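Local coordinates for protein CEP104 (Gallus gallus, PDB 5JO8) that is a centriolar protein whose all-helical TOG domain, the part modelled here, probably binds microtubules or their tubulin subunits, at residues A[260-265]-A[270-275]. Numbering follows the deposited sequence.
Sequences SIRKTV and LFDGFT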
# COMPACT_ATOMS: atom_id res chain seq x y z
N SER A 260 -25.97 -9.66 28.43
CA SER A 260 -24.91 -10.65 28.40
C SER A 260 -23.69 -10.13 27.63
O SER A 260 -22.55 -10.27 28.07
CB SER A 260 -25.41 -11.96 27.80
OG SER A 260 -24.37 -12.92 27.71
N ILE A 261 -23.95 -9.51 26.49
CA ILE A 261 -22.86 -9.06 25.64
C ILE A 261 -22.11 -7.88 26.25
O ILE A 261 -20.93 -7.68 25.97
CB ILE A 261 -23.32 -8.78 24.19
CG1 ILE A 261 -22.14 -8.91 23.23
CG2 ILE A 261 -23.97 -7.40 24.08
CD1 ILE A 261 -22.51 -8.64 21.79
N ARG A 262 -22.80 -7.12 27.10
CA ARG A 262 -22.18 -5.97 27.76
C ARG A 262 -21.19 -6.38 28.85
O ARG A 262 -20.47 -5.54 29.39
CB ARG A 262 -23.25 -5.04 28.33
CG ARG A 262 -23.87 -4.14 27.28
CD ARG A 262 -25.25 -3.63 27.70
NE ARG A 262 -25.75 -2.67 26.72
CZ ARG A 262 -25.47 -1.37 26.74
NH1 ARG A 262 -24.69 -0.88 27.71
NH2 ARG A 262 -25.95 -0.56 25.81
N LYS A 263 -21.15 -7.67 29.17
CA LYS A 263 -20.15 -8.19 30.10
C LYS A 263 -18.75 -8.10 29.49
O LYS A 263 -17.75 -8.10 30.20
CB LYS A 263 -20.47 -9.63 30.50
CG LYS A 263 -21.80 -9.82 31.21
CD LYS A 263 -22.11 -11.30 31.41
CE LYS A 263 -23.52 -11.51 31.93
NZ LYS A 263 -23.92 -12.95 31.91
N THR A 264 -18.69 -8.03 28.16
CA THR A 264 -17.44 -7.70 27.48
C THR A 264 -17.39 -6.19 27.27
O THR A 264 -18.33 -5.59 26.75
CB THR A 264 -17.31 -8.42 26.13
OG1 THR A 264 -18.41 -8.04 25.29
CG2 THR A 264 -17.34 -9.92 26.33
N VAL A 265 -16.29 -5.57 27.68
CA VAL A 265 -16.21 -4.11 27.76
C VAL A 265 -16.37 -3.41 26.41
O VAL A 265 -16.97 -2.34 26.33
CB VAL A 265 -14.92 -3.66 28.50
CG1 VAL A 265 -14.93 -2.16 28.73
CG2 VAL A 265 -14.79 -4.40 29.82
N LEU A 270 -19.22 0.17 22.75
CA LEU A 270 -19.83 0.34 21.44
C LEU A 270 -21.28 0.82 21.55
O LEU A 270 -21.65 1.86 20.99
CB LEU A 270 -19.78 -0.99 20.68
CG LEU A 270 -19.74 -1.03 19.15
CD1 LEU A 270 -18.74 -0.02 18.60
CD2 LEU A 270 -19.36 -2.43 18.70
N PHE A 271 -22.10 0.07 22.28
CA PHE A 271 -23.53 0.38 22.36
C PHE A 271 -23.82 1.65 23.17
O PHE A 271 -24.65 2.47 22.76
CB PHE A 271 -24.34 -0.83 22.87
CG PHE A 271 -24.39 -1.97 21.89
CD1 PHE A 271 -24.95 -1.80 20.63
CD2 PHE A 271 -23.88 -3.21 22.22
CE1 PHE A 271 -24.99 -2.84 19.72
CE2 PHE A 271 -23.93 -4.27 21.31
CZ PHE A 271 -24.48 -4.08 20.06
N ASP A 272 -23.10 1.85 24.28
CA ASP A 272 -23.23 3.12 25.01
C ASP A 272 -22.82 4.29 24.14
O ASP A 272 -23.46 5.35 24.17
CB ASP A 272 -22.38 3.12 26.28
CG ASP A 272 -22.97 2.28 27.38
OD1 ASP A 272 -24.17 1.93 27.29
OD2 ASP A 272 -22.23 1.97 28.34
N GLY A 273 -21.76 4.10 23.36
CA GLY A 273 -21.28 5.12 22.45
C GLY A 273 -22.34 5.45 21.42
O GLY A 273 -22.55 6.62 21.11
N PHE A 274 -23.00 4.43 20.87
CA PHE A 274 -24.08 4.65 19.93
C PHE A 274 -25.18 5.51 20.56
O PHE A 274 -25.69 6.45 19.95
CB PHE A 274 -24.68 3.32 19.47
CG PHE A 274 -23.80 2.51 18.55
CD1 PHE A 274 -22.70 3.07 17.89
CD2 PHE A 274 -24.08 1.17 18.33
CE1 PHE A 274 -21.91 2.29 17.04
CE2 PHE A 274 -23.31 0.40 17.49
CZ PHE A 274 -22.22 0.96 16.84
N THR A 275 -25.55 5.15 21.79
CA THR A 275 -26.60 5.88 22.49
C THR A 275 -26.16 7.32 22.81
O THR A 275 -26.98 8.23 22.79
CB THR A 275 -27.03 5.12 23.75
OG1 THR A 275 -27.57 3.85 23.37
CG2 THR A 275 -28.10 5.91 24.53
O HOH W 1 -27.12 1.92 25.33
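Arg262 reaches from the loop that precedes helix 265-276 to Asp272 on the helix itself, and this salt bridge carries the polar side of the contact. NH1 donates to Asp272 OD1 over 2.9 Å, with a nearly straight N-H...O angle of 165°. The oxygen lies in the guanidinium plane, at its edge, but the nitrogen comes in from above the carboxylate plane, the two flat groups being turned 50° against each other. NH2 adds a weak bond to the same OD1 at 3.4 Å, so one carboxylate oxygen takes both nitrogens. With CG beside the backbone N (chi1 -79°) and the chain extended from CG to NE, the arginine reaches across to the helix. NE is salt-bridged to Asp257, so the guanidinium is shared by two carboxylates. Asp272 OD2 has a long, weak ion pair with Lys268. A water joins NH2, by a weak bond, to Thr275 OG1, one turn along from Phe271.

The apolar part is Ile261 on Phe271: the Ile261 CG2 methyl lies 4.2 Å from Phe271 CE2, the two side chains crossing at about a right angle. Ile261 also packs on Pro255. The charged group makes a close van der Waals approach as well, Arg262 NH2 resting 3.4 Å from Phe271 CB, with the guanidinium oblique to the ring.

Within the loop, Ile261 O accepts from both Thr264 OG1, at 2.6 Å, and Thr264 N, closing the turn that leads into the helix.

A leucine in place of Arg262 would probably leave Asp272 and Asp257 without their shared positive partner and the loop less firmly tied to the helix. At this C-terminal end of the helical array, then, charge pairing fastens the loop back onto the helix it leads into, while the buried Phe271 adds an apolar contact with Ile261.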